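Local coordinates for protein putative esterase (Sulfolobus solfataricus P2, PDB 2RAU) that is probably a lipase or esterase of the alpha/beta-hydrolase clan that also binds calcium, its exact substrate not being established, at residues D80-S84 / Y333-E339; V301-F305 / G326-L330. All blocks are in the same frame, centred on the assembly; numbering follows the deposited sequence.

Interaction 1 of 2, residues D80-S84 / Y333-E339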
loop_
_atom_site.group_PDB
_atom_site.type_symbol
_atom_site.label_atom_id
_atom_site.label_comp_id
_atom_site.label_asym_id
_atom_site.label_seq_id
_atom_site.Cartn_x
_atom_site.Cartn_y
_atom_site.Cartn_z
ATOM N N ASP A 80 9.087 -11.664 -6.890
ATOM C CA ASP A 80 9.406 -12.908 -6.224
ATOM C C ASP A 80 8.284 -13.143 -5.222
ATOM O O ASP A 80 8.101 -12.338 -4.319
ATOM C CB ASP A 80 10.731 -12.752 -5.507
ATOM C CG ASP A 80 11.219 -14.003 -4.867
ATOM O OD1 ASP A 80 10.462 -14.983 -4.682
ATOM O OD2 ASP A 80 12.415 -13.998 -4.510
ATOM N N TYR A 81 7.572 -14.249 -5.352
ATOM C CA TYR A 81 6.449 -14.558 -4.430
ATOM C C TYR A 81 6.898 -14.622 -2.953
ATOM O O TYR A 81 6.132 -14.340 -2.054
ATOM C CB TYR A 81 5.705 -15.873 -4.809
ATOM C CG TYR A 81 6.347 -17.119 -4.251
ATOM C CD1 TYR A 81 6.006 -17.603 -2.990
ATOM C CD2 TYR A 81 7.355 -17.756 -4.944
ATOM C CE1 TYR A 81 6.622 -18.715 -2.467
ATOM C CE2 TYR A 81 7.996 -18.848 -4.422
ATOM C CZ TYR A 81 7.619 -19.336 -3.194
ATOM O OH TYR A 81 8.274 -20.433 -2.706
ATOM N N ARG A 82 8.147 -14.966 -2.704
ATOM C CA ARG A 82 8.646 -15.008 -1.348
ATOM C C ARG A 82 8.697 -13.616 -0.721
ATOM O O ARG A 82 8.553 -13.482 0.495
ATOM C CB ARG A 82 10.025 -15.647 -1.317
ATOM C CG ARG A 82 9.962 -17.152 -1.633
ATOM C CD ARG A 82 11.333 -17.776 -1.825
ATOM N NE ARG A 82 11.989 -17.111 -2.931
ATOM C CZ ARG A 82 13.269 -17.285 -3.270
ATOM N NH1 ARG A 82 14.032 -18.139 -2.598
ATOM N NH2 ARG A 82 13.803 -16.610 -4.291
ATOM N N LYS A 83 8.835 -12.604 -1.565
ATOM C CA LYS A 83 9.027 -11.223 -1.133
ATOM C C LYS A 83 7.771 -10.373 -1.287
ATOM O O LYS A 83 7.834 -9.153 -1.110
ATOM C CB LYS A 83 10.138 -10.547 -1.973
ATOM C CG LYS A 83 11.485 -11.182 -1.928
ATOM C CD LYS A 83 12.452 -10.374 -2.804
ATOM C CE LYS A 83 13.775 -10.989 -2.965
ATOM N NZ LYS A 83 14.593 -10.137 -3.868
ATOM N N SER A 84 6.625 -11.005 -1.589
ATOM C CA SER A 84 5.393 -10.282 -1.874
ATOM C C SER A 84 4.231 -10.923 -1.134
ATOM O O SER A 84 3.896 -12.056 -1.397
ATOM C CB SER A 84 5.149 -10.265 -3.380
ATOM O OG SER A 84 3.838 -9.855 -3.648
ATOM N N TYR A 333 7.636 -5.098 3.549
ATOM C CA TYR A 333 6.982 -5.413 2.276
ATOM C C TYR A 333 7.821 -6.126 1.223
ATOM O O TYR A 333 7.308 -6.542 0.211
ATOM C CB TYR A 333 6.440 -4.106 1.660
ATOM C CG TYR A 333 5.761 -3.228 2.667
ATOM C CD1 TYR A 333 4.688 -3.695 3.403
ATOM C CD2 TYR A 333 6.168 -1.926 2.864
ATOM C CE1 TYR A 333 4.088 -2.901 4.385
ATOM C CE2 TYR A 333 5.582 -1.131 3.820
ATOM C CZ TYR A 333 4.541 -1.628 4.577
ATOM O OH TYR A 333 3.955 -0.833 5.531
ATOM N N THR A 334 9.124 -6.268 1.451
ATOM C CA THR A 334 10.016 -6.833 0.459
ATOM C C THR A 334 11.295 -7.368 1.116
ATOM O O THR A 334 11.491 -7.209 2.347
ATOM C CB THR A 334 10.406 -5.798 -0.645
ATOM O OG1 THR A 334 11.053 -6.489 -1.719
ATOM C CG2 THR A 334 11.327 -4.659 -0.056
ATOM N N GLY A 335 12.111 -8.081 0.324
ATOM C CA GLY A 335 13.373 -8.624 0.774
ATOM C C GLY A 335 13.257 -10.059 1.190
ATOM O O GLY A 335 12.223 -10.474 1.679
ATOM N N GLU A 336 14.321 -10.829 1.003
ATOM C CA GLU A 336 14.250 -12.269 1.271
ATOM C C GLU A 336 13.915 -12.651 2.716
ATOM O O GLU A 336 13.307 -13.696 2.950
ATOM C CB GLU A 336 15.521 -12.958 0.798
ATOM C CG GLU A 336 16.757 -12.520 1.518
ATOM C CD GLU A 336 17.996 -13.356 1.140
ATOM O OE1 GLU A 336 17.875 -14.268 0.290
ATOM O OE2 GLU A 336 19.068 -13.091 1.723
ATOM N N ASN A 337 14.247 -11.794 3.674
ATOM C CA ASN A 337 13.948 -12.090 5.101
ATOM C C ASN A 337 12.494 -11.805 5.519
ATOM O O ASN A 337 12.026 -12.273 6.559
ATOM C CB ASN A 337 14.938 -11.340 5.992
ATOM C CG ASN A 337 16.369 -11.682 5.673
ATOM O OD1 ASN A 337 17.207 -10.821 5.276
ATOM N ND2 ASN A 337 16.679 -12.929 5.829
ATOM N N SER A 338 11.775 -11.065 4.690
ATOM C CA SER A 338 10.368 -10.753 4.936
ATOM C C SER A 338 9.485 -12.023 4.840
ATOM O O SER A 338 8.428 -12.082 5.442
ATOM C CB SER A 338 9.873 -9.668 3.978
ATOM O OG SER A 338 9.673 -10.142 2.649
ATOM N N GLU A 339 9.920 -13.024 4.074
ATOM C CA GLU A 339 9.234 -14.276 3.994
ATOM C C GLU A 339 9.115 -14.882 5.373
ATOM O O GLU A 339 8.007 -15.203 5.798
ATOM C CB GLU A 339 9.921 -15.256 3.043
ATOM C CG GLU A 339 9.095 -16.535 2.834
ATOM C CD GLU A 339 9.769 -17.611 1.986
ATOM O OE1 GLU A 339 10.930 -17.438 1.525
ATOM O OE2 GLU A 339 9.126 -18.664 1.801
HETATM O O HOH W 1 8.108 -20.425 0.107
#

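Interaction 2 of 2, residues V301-F305 / G326-L330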
loop_
_atom_site.group_PDB
_atom_site.type_symbol
_atom_site.label_atom_id
_atom_site.label_comp_id
_atom_site.label_asym_id
_atom_site.label_seq_id
_atom_site.Cartn_x
_atom_site.Cartn_y
_atom_site.Cartn_z
ATOM N N VAL A 301 5.041 -4.180 13.449
ATOM C CA VAL A 301 5.612 -2.837 13.621
ATOM C C VAL A 301 7.145 -2.860 13.452
ATOM O O VAL A 301 7.846 -3.586 14.138
ATOM C CB VAL A 301 5.126 -2.176 14.960
ATOM C CG1 VAL A 301 5.720 -2.871 16.198
ATOM C CG2 VAL A 301 5.422 -0.697 14.960
ATOM N N SER A 302 7.636 -2.079 12.492
ATOM C CA SER A 302 9.062 -1.978 12.188
ATOM C C SER A 302 9.817 -1.280 13.354
ATOM O O SER A 302 9.371 -0.260 13.876
ATOM C CB SER A 302 9.304 -1.241 10.860
ATOM O OG SER A 302 8.789 0.083 10.824
ATOM N N GLU A 303 10.960 -1.834 13.748
ATOM C CA GLU A 303 11.755 -1.210 14.803
ATOM C C GLU A 303 12.256 0.182 14.444
ATOM O O GLU A 303 12.295 1.051 15.298
ATOM C CB GLU A 303 12.959 -2.088 15.164
ATOM C CG GLU A 303 13.658 -1.596 16.398
ATOM C CD GLU A 303 14.705 -2.552 16.900
ATOM O OE1 GLU A 303 15.360 -3.195 16.063
ATOM O OE2 GLU A 303 14.871 -2.650 18.138
ATOM N N ARG A 304 12.657 0.393 13.186
ATOM C CA ARG A 304 13.327 1.668 12.808
ATOM C C ARG A 304 12.380 2.771 12.339
ATOM O O ARG A 304 12.820 3.863 12.019
ATOM C CB ARG A 304 14.419 1.425 11.769
ATOM C CG ARG A 304 15.493 0.427 12.233
ATOM C CD ARG A 304 16.673 0.359 11.282
ATOM N NE ARG A 304 17.341 1.653 11.238
ATOM C CZ ARG A 304 18.234 2.080 12.126
ATOM N NH1 ARG A 304 18.694 1.316 13.103
ATOM N NH2 ARG A 304 18.712 3.290 12.014
ATOM N N PHE A 305 11.077 2.493 12.351
ATOM C CA PHE A 305 10.075 3.453 11.881
ATOM C C PHE A 305 8.771 3.350 12.645
ATOM O O PHE A 305 8.322 4.317 13.236
ATOM C CB PHE A 305 9.828 3.244 10.382
ATOM C CG PHE A 305 8.793 4.160 9.791
ATOM C CD1 PHE A 305 9.135 5.440 9.396
ATOM C CD2 PHE A 305 7.485 3.734 9.630
ATOM C CE1 PHE A 305 8.208 6.284 8.844
ATOM C CE2 PHE A 305 6.539 4.579 9.087
ATOM C CZ PHE A 305 6.893 5.860 8.697
ATOM N N GLY A 326 15.240 -4.588 13.581
ATOM C CA GLY A 326 16.127 -4.122 12.520
ATOM C C GLY A 326 15.458 -3.521 11.299
ATOM O O GLY A 326 16.116 -2.934 10.454
ATOM N N TYR A 327 14.141 -3.673 11.208
ATOM C CA TYR A 327 13.429 -3.315 10.001
ATOM C C TYR A 327 13.187 -1.840 9.856
ATOM O O TYR A 327 12.732 -1.185 10.803
ATOM C CB TYR A 327 12.044 -4.000 9.983
ATOM C CG TYR A 327 12.039 -5.390 9.415
ATOM C CD1 TYR A 327 12.873 -6.375 9.932
ATOM C CD2 TYR A 327 11.166 -5.742 8.395
ATOM C CE1 TYR A 327 12.866 -7.681 9.426
ATOM C CE2 TYR A 327 11.148 -7.059 7.877
ATOM C CZ TYR A 327 12.018 -8.010 8.385
ATOM O OH TYR A 327 12.053 -9.268 7.852
ATOM N N GLY A 328 13.457 -1.348 8.660
ATOM C CA GLY A 328 12.866 -0.104 8.235
ATOM C C GLY A 328 11.471 -0.383 7.688
ATOM O O GLY A 328 11.062 -1.534 7.517
ATOM N N HIS A 329 10.752 0.688 7.381
ATOM C CA HIS A 329 9.375 0.616 6.908
ATOM C C HIS A 329 9.192 -0.289 5.711
ATOM O O HIS A 329 8.343 -1.211 5.704
ATOM C CB HIS A 329 8.901 2.048 6.601
ATOM C CG HIS A 329 7.430 2.177 6.352
ATOM N ND1 HIS A 329 6.474 1.606 7.169
ATOM C CD2 HIS A 329 6.752 2.892 5.420
ATOM C CE1 HIS A 329 5.272 1.943 6.732
ATOM N NE2 HIS A 329 5.413 2.719 5.673
ATOM N N LEU A 330 9.984 -0.043 4.671
ATOM C CA LEU A 330 9.825 -0.790 3.444
ATOM C C LEU A 330 10.270 -2.224 3.518
ATOM O O LEU A 330 9.862 -3.002 2.660
ATOM C CB LEU A 330 10.473 -0.077 2.282
ATOM C CG LEU A 330 9.966 1.348 1.935
ATOM C CD1 LEU A 330 10.784 1.933 0.780
ATOM C CD2 LEU A 330 8.500 1.331 1.581
#

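Interaction 1 of 2, residues D80-S84 / Y333-E339
Two loops distant in sequence can pack closely without a direct hydrogen bond between them, their polar groups being engaged within each loop or elsewhere, and residues 80-84 against 333-339 illustrate this. Asp80 adopts chi1 t, which places OD1 to accept from Arg82 N at 3.0 Å, an Asx turn, and from Arg82 NE at 3.2 Å. Asp80 OD2 meets Arg82 NH2 at 3.0 Å in a salt bridge. With its guanidinium held back in this way, Arg82 offers the other segment its aliphatic part: CG lies 3.3 Å from Glu339 OE1, while Arg82 NE stays 4.6 Å from that oxygen, beyond a salt bridge. Glu339 is extended, t at chi1 and chi2, and its OE2 accepts from a water (2.6 Å) that also bonds Tyr81 OH (2.8 Å).

In alpha/beta-hydrolase terms, the short 3-10 turn 81-83 leading into helix 85-91 here meets the entry to the C-terminal helix 338-353, just beyond the loop carrying the putative catalytic His329. Ser84 occupies the N-cap position of helix 85-91.

Lys83, m at chi1 and all-trans beyond, runs its chain along the second loop, CG 3.7 Å from Gly335 O and CE 4.0 Å from Glu336 N, and its ammonium forms a salt bridge with Asp264. Ser338, chi1 p, donates from OG to Gly335 O at 2.7 Å, the same oxygen that takes Ser338 N at 3.1 Å in the type I turn Gly335-Ser338. Thr334 CA gives a CH...O contact to Lys83 O at 3.6 Å, beside Tyr333 O, 3.0 Å from Lys83 O without bonding.

Interaction 2 of 2, residues V301-F305 / G326-L330
A backbone hydrogen bond from Arg304 N to Tyr327 O (2.9 Å) and a side-chain one from Gly326 N to Glu303 OE1 (2.8 Å) join the end of strand 297-302 and the loop after it to the loop following its parallel neighbour 320-324. This is the C-terminal edge of an alpha/beta-hydrolase sheet, where catalytic residues are classically carried on loops. Here His329 probably serves as the triad histidine: its ND1 bonds Asp177 and its NE2 bonds Ser152, in charge-relay geometry. Ser302 OG reaches the same carboxylate oxygen, Asp177 OD2, so the end of strand 297-302 also touches the putative triad.

Glycine suits the start of the second loop, since Gly326 has a positive phi of 85°. Around the polar links, Ser302 CB rests 3.4 Å from Tyr327 O, and Arg304 CD lies 3.4 Å from Gly326 O. The ring end of Tyr327 leads away, its hydroxyl bonding Asp341 on helix 338-353.

Farther out, Phe305 and His329 form an oblique aromatic pair, with centroids 4.3 Å apart and planes at 35°. His329 CB makes a CH-pi contact over the Phe305 face, 4.1 Å from the ring centroid, and Phe305 CD2 comes within 3.4 Å of His329 ND1.

How the interactions relate
The pair shows how chemistry follows position in a fold. Both contacts are partly buried, about 15 Å from the centre of the chain, yet interaction 2 has four buried residues among its eight touching ones and none exposed, whereas interaction 1 has two of each. Interaction 2 joins adjacent strand ends with direct hydrogen bonds and aromatic packing; interaction 1, between helix entries, sets the aliphatic parts of Arg82 and Lys83 against carboxylate and backbone oxygens and adds a bridging water. Nested within the chain loop that interaction 1 closes, interaction 2 adjoins it where Asn337 O packs 3.3 Å from Tyr327 OH. Tyr333 of interaction 1 also sets its ring edge-to-face with that of His329 in interaction 2.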